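Local coordinates for protein blue-light receptor of the BLUF-family (Rhodobacter sphaeroides, PDB 2BYC) that binds a flavin and probably senses blue light through it, as a small bacterial photoreceptor of the BLUF family, at residues 11-16 with 47-52. Residues are numbered along the deposited sequence; the frame is centred on the assembly and turned at random.
Sequences RSRVRL and GVHFVQ. With FMN (flavin mononucleotide), chain C.
Strands 5-14 and 49-55 run antiparallel here, and their pairing builds the part of the BLUF sheet from which F50 and Q52 reach the edge of the flavin. S12 and F50 form the hydrogen-bonded pair: S12 N donates almost straight to F50 O (2.9 Å, 164°), and F50 N returns a bond to S12 O from above the carbonyl plane. Beyond the R13-H49 pair, V14 N adds one more backbone bond, to V48 O.

F50 makes the apolar contact with the flavin. Its CB lies 3.5 Å from S12 OG, a hydroxyl itself hydrogen-bonded to H74. With CG anti to the carbonyl carbon (chi1 -76°), the ring runs out between V14 CG2 and the flavin methyl C7M. CG and CD1 both meet C7M, CD1 at 3.2 Å, while S12 OG stays in the ring plane at the edge. CE1 has C7M on one face and V14 CG2 on the other, 3.6 Å away, where CG2 makes a CH-pi contact. At the tip, CZ lies near V14 CG2 and meets L16 CD2 end to end. An alanine in place of F50 would remove this ring and would probably loosen the seating of the dimethylbenzene end of the flavin.

On the other face of the sheet, R11 NH1 stands 3.1 Å from H49 CE1 over one face of the imidazole, and R13 NE approaches the same carbon obliquely. Two arginines so close would probably disfavour protonation of H49, although R11 also has a weak, long ion pair with D114.

Q52, extended beyond CG, gives NE2 to both FMN N5 and O4, while Y10 bonds its OE1. The strand thus offers the flavin two chemistries: apolar packing at the methyl end and amide hydrogen bonding at N5 and O4.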
ATOM      1  N   ARG A  11      -3.708   7.047  -2.974  1.00 14.98           N
ATOM      2  CA  ARG A  11      -5.023   6.858  -2.366  1.00 14.87           C
ATOM      3  C   ARG A  11      -5.922   6.708  -3.551  1.00 15.59           C
ATOM      4  O   ARG A  11      -5.692   7.385  -4.569  1.00 14.40           O
ATOM      5  CB  ARG A  11      -5.401   8.149  -1.648  1.00 16.08           C
ATOM      6  CG  ARG A  11      -6.621   8.024  -0.797  1.00 19.86           C
ATOM      7  CD  ARG A  11      -6.882   9.305   0.007  1.00 27.28           C
ATOM      8  NE  ARG A  11      -7.379  10.340  -0.870  1.00 33.37           N
ATOM      9  CZ  ARG A  11      -8.648  10.723  -0.931  1.00 34.68           C
ATOM     10  NH1 ARG A  11      -9.550  10.181  -0.115  1.00 37.81           N
ATOM     11  NH2 ARG A  11      -9.003  11.674  -1.787  1.00 35.07           N
ATOM     12  N   SER A  12      -6.897   5.793  -3.456  1.00 15.56           N
ATOM     13  CA  SER A  12      -7.945   5.628  -4.491  1.00 16.46           C
ATOM     14  C   SER A  12      -9.237   5.359  -3.852  1.00 16.88           C
ATOM     15  O   SER A  12      -9.280   4.997  -2.683  1.00 16.99           O
ATOM     16  CB  SER A  12      -7.653   4.484  -5.448  1.00 15.23           C
ATOM     17  OG  SER A  12      -7.615   3.267  -4.781  1.00 14.08           O
ATOM     18  N   ARG A  13     -10.308   5.565  -4.620  1.00 18.02           N
ATOM     19  CA  ARG A  13     -11.644   5.155  -4.213  1.00 20.22           C
ATOM     20  C   ARG A  13     -11.920   3.756  -4.618  1.00 19.60           C
ATOM     21  O   ARG A  13     -11.758   3.379  -5.779  1.00 20.81           O
ATOM     22  CB  ARG A  13     -12.702   5.969  -4.936  1.00 20.19           C
ATOM     23  CG  ARG A  13     -13.149   7.132  -4.197  1.00 29.04           C
ATOM     24  CD  ARG A  13     -14.623   7.013  -3.826  1.00 37.27           C
ATOM     25  NE  ARG A  13     -14.891   7.921  -2.705  1.00 43.09           N
ATOM     26  CZ  ARG A  13     -16.004   7.902  -1.983  1.00 44.02           C
ATOM     27  NH1 ARG A  13     -16.965   7.006  -2.269  1.00 42.13           N
ATOM     28  NH2 ARG A  13     -16.129   8.747  -0.958  1.00 44.10           N
ATOM     29  N   VAL A  14     -12.406   3.007  -3.660  1.00 22.06           N
ATOM     30  CA  VAL A  14     -12.805   1.630  -3.883  1.00 23.70           C
ATOM     31  C   VAL A  14     -13.886   1.508  -4.943  1.00 25.49           C
ATOM     32  O   VAL A  14     -14.806   2.279  -4.965  1.00 26.26           O
ATOM     33  CB  VAL A  14     -13.263   1.050  -2.571  1.00 22.86           C
ATOM     34  CG1 VAL A  14     -14.149  -0.096  -2.760  1.00 25.56           C
ATOM     35  CG2 VAL A  14     -12.023   0.650  -1.789  1.00 23.16           C
ATOM     36  N   ARG A  15     -13.746   0.552  -5.840  1.00 27.60           N
ATOM     37  CA  ARG A  15     -14.791   0.334  -6.776  1.00 30.26           C
ATOM     38  C   ARG A  15     -14.995  -1.169  -6.995  1.00 30.53           C
ATOM     39  O   ARG A  15     -14.766  -1.724  -8.093  1.00 30.86           O
ATOM     40  CB  ARG A  15     -14.481   1.077  -8.054  1.00 30.91           C
ATOM     41  CG  ARG A  15     -15.688   1.264  -8.878  1.00 35.41           C
ATOM     42  CD  ARG A  15     -15.285   1.208 -10.322  1.00 42.00           C
ATOM     43  NE  ARG A  15     -16.364   1.680 -11.156  1.00 44.89           N
ATOM     44  CZ  ARG A  15     -16.225   2.056 -12.419  1.00 46.26           C
ATOM     45  NH1 ARG A  15     -15.015   2.012 -13.010  1.00 43.39           N
ATOM     46  NH2 ARG A  15     -17.316   2.451 -13.083  1.00 44.09           N
ATOM     47  N   LEU A  16     -15.455  -1.813  -5.925  1.00 31.18           N
ATOM     48  CA  LEU A  16     -15.462  -3.282  -5.805  1.00 31.64           C
ATOM     49  C   LEU A  16     -16.862  -3.881  -6.008  1.00 32.65           C
ATOM     50  O   LEU A  16     -17.787  -3.505  -5.329  1.00 32.17           O
ATOM     51  CB  LEU A  16     -14.997  -3.634  -4.403  1.00 30.23           C
ATOM     52  CG  LEU A  16     -13.608  -3.196  -3.975  1.00 28.26           C
ATOM     53  CD1 LEU A  16     -13.338  -3.879  -2.675  1.00 27.45           C
ATOM     54  CD2 LEU A  16     -12.657  -3.682  -5.014  1.00 20.14           C
ATOM     55  N   GLY A  47     -12.994   0.118   3.268  1.00 20.95           N
ATOM     56  CA  GLY A  47     -14.306  -0.051   2.700  1.00 20.73           C
ATOM     57  C   GLY A  47     -14.674   1.047   1.717  1.00 22.03           C
ATOM     58  O   GLY A  47     -15.613   0.888   0.964  1.00 22.50           O
ATOM     59  N   VAL A  48     -13.947   2.152   1.722  1.00 20.06           N
ATOM     60  CA  VAL A  48     -14.299   3.279   0.843  1.00 20.16           C
ATOM     61  C   VAL A  48     -13.152   3.715  -0.042  1.00 18.58           C
ATOM     62  O   VAL A  48     -13.362   4.106  -1.175  1.00 19.54           O
ATOM     63  CB  VAL A  48     -14.760   4.480   1.700  1.00 18.90           C
ATOM     64  CG1 VAL A  48     -15.218   5.675   0.882  1.00 19.37           C
ATOM     65  CG2 VAL A  48     -15.883   4.021   2.649  1.00 21.60           C
ATOM     66  N   HIS A  49     -11.953   3.681   0.520  1.00 17.03           N
ATOM     67  CA  HIS A  49     -10.733   4.181  -0.122  1.00 16.24           C
ATOM     68  C   HIS A  49      -9.702   3.058   0.042  1.00 14.43           C
ATOM     69  O   HIS A  49      -9.863   2.265   0.925  1.00 14.97           O
ATOM     70  CB  HIS A  49     -10.222   5.378   0.636  1.00 17.58           C
ATOM     71  CG  HIS A  49     -11.017   6.613   0.357  1.00 17.69           C
ATOM     72  ND1 HIS A  49     -11.071   7.178  -0.906  1.00 24.25           N
ATOM     73  CD2 HIS A  49     -11.865   7.326   1.125  1.00 13.57           C
ATOM     74  CE1 HIS A  49     -11.864   8.234  -0.877  1.00 20.45           C
ATOM     75  NE2 HIS A  49     -12.349   8.349   0.349  1.00 19.57           N
ATOM     76  N   PHE A  50      -8.737   2.938  -0.862  1.00 13.84           N
ATOM     77  CA  PHE A  50      -7.487   2.143  -0.589  1.00 12.40           C
ATOM     78  C   PHE A  50      -6.420   3.168  -0.448  1.00 12.90           C
ATOM     79  O   PHE A  50      -6.463   4.234  -1.103  1.00 12.78           O
ATOM     80  CB  PHE A  50      -7.124   1.413  -1.865  1.00 11.25           C
ATOM     81  CG  PHE A  50      -7.971   0.218  -2.181  1.00 14.53           C
ATOM     82  CD1 PHE A  50      -8.699   0.141  -3.384  1.00 16.40           C
ATOM     83  CD2 PHE A  50      -8.050  -0.849  -1.315  1.00 15.91           C
ATOM     84  CE1 PHE A  50      -9.448  -1.033  -3.698  1.00 13.15           C
ATOM     85  CE2 PHE A  50      -8.807  -1.975  -1.621  1.00 17.81           C
ATOM     86  CZ  PHE A  50      -9.493  -2.052  -2.846  1.00 14.02           C
ATOM     87  N   VAL A  51      -5.464   2.876   0.432  1.00 12.16           N
ATOM     88  CA  VAL A  51      -4.195   3.618   0.475  1.00 13.13           C
ATOM     89  C   VAL A  51      -3.183   2.515   0.280  1.00 11.34           C
ATOM     90  O   VAL A  51      -3.213   1.538   0.959  1.00  8.61           O
ATOM     91  CB  VAL A  51      -4.011   4.409   1.798  1.00 14.09           C
ATOM     92  CG1 VAL A  51      -2.641   5.014   1.833  1.00 12.05           C
ATOM     93  CG2 VAL A  51      -5.079   5.607   1.856  1.00 11.94           C
ATOM     94  N   GLN A  52      -2.356   2.651  -0.754  1.00 13.69           N
ATOM     95  CA  GLN A  52      -1.330   1.653  -1.033  1.00 12.61           C
ATOM     96  C   GLN A  52       0.067   2.266  -1.005  1.00 12.65           C
ATOM     97  O   GLN A  52       0.264   3.342  -1.520  1.00 12.63           O
ATOM     98  CB  GLN A  52      -1.621   0.870  -2.331  1.00 13.32           C
ATOM     99  CG  GLN A  52      -0.690  -0.290  -2.401  1.00 11.30           C
ATOM    100  CD  GLN A  52      -0.905  -1.126  -3.621  1.00 14.13           C
ATOM    101  OE1 GLN A  52      -1.285  -0.646  -4.692  1.00 13.77           O
ATOM    102  NE2 GLN A  52      -0.659  -2.389  -3.467  1.00 15.25           N
TER
HETATM  103  N1  FMN C1137      -1.261  -6.060  -8.456  1.00 14.81           N
HETATM  104  C2  FMN C1137       0.039  -6.356  -8.110  1.00 15.02           C
HETATM  105  O2  FMN C1137       0.695  -7.180  -8.790  1.00 16.31           O
HETATM  106  N3  FMN C1137       0.632  -5.778  -7.037  1.00 11.79           N
HETATM  107  C4  FMN C1137      -0.118  -4.925  -6.305  1.00 11.74           C
HETATM  108  O4  FMN C1137       0.402  -4.361  -5.398  1.00 15.02           O
HETATM  109  C4A FMN C1137      -1.440  -4.612  -6.637  1.00 11.08           C
HETATM  110  N5  FMN C1137      -2.165  -3.727  -5.856  1.00 12.75           N
HETATM  111  C5A FMN C1137      -3.463  -3.341  -6.222  1.00 14.51           C
HETATM  112  C6  FMN C1137      -4.175  -2.431  -5.473  1.00 12.21           C
HETATM  113  C7  FMN C1137      -5.499  -2.074  -5.771  1.00 12.14           C
HETATM  114  C7M FMN C1137      -6.204  -0.945  -5.008  1.00 11.11           C
HETATM  115  C8  FMN C1137      -6.086  -2.643  -6.881  1.00 13.47           C
HETATM  116  C8M FMN C1137      -7.491  -2.268  -7.326  1.00 11.88           C
HETATM  117  C9  FMN C1137      -5.376  -3.556  -7.658  1.00 12.89           C
HETATM  118  C9A FMN C1137      -4.034  -3.908  -7.317  1.00 14.00           C
HETATM  119  N10 FMN C1137      -3.302  -4.845  -8.081  1.00 14.25           N
HETATM  120  C10 FMN C1137      -1.996  -5.166  -7.732  1.00 14.66           C
HETATM  121  C1' FMN C1137      -3.961  -5.735  -9.081  1.00 19.84           C
HETATM  122  C2' FMN C1137      -3.307  -5.306 -10.373  1.00 26.05           C
HETATM  123  O2' FMN C1137      -4.103  -4.218 -10.747  1.00 24.88           O
HETATM  124  C3' FMN C1137      -3.233  -6.371 -11.481  1.00 30.03           C
HETATM  125  O3' FMN C1137      -4.512  -6.562 -11.999  1.00 34.64           O
HETATM  126  C4' FMN C1137      -2.672  -7.731 -11.095  1.00 34.70           C
HETATM  127  O4' FMN C1137      -1.257  -7.719 -10.811  1.00 35.95           O
HETATM  128  C5' FMN C1137      -2.870  -8.699 -12.265  1.00 39.41           C
HETATM  129  O5' FMN C1137      -3.951  -9.629 -12.160  1.00 42.74           O
HETATM  130  P   FMN C1137      -3.853 -10.813 -13.237  1.00 42.58           P
HETATM  131  O1P FMN C1137      -4.943 -11.873 -13.012  1.00 39.15           O
HETATM  132  O2P FMN C1137      -4.053 -10.114 -14.576  1.00 39.08           O
HETATM  133  O3P FMN C1137      -2.448 -11.320 -13.022  1.00 34.25           O
HETATM  134  O   HOH W   1     -15.908   3.824  -2.256  1.00 29.45           O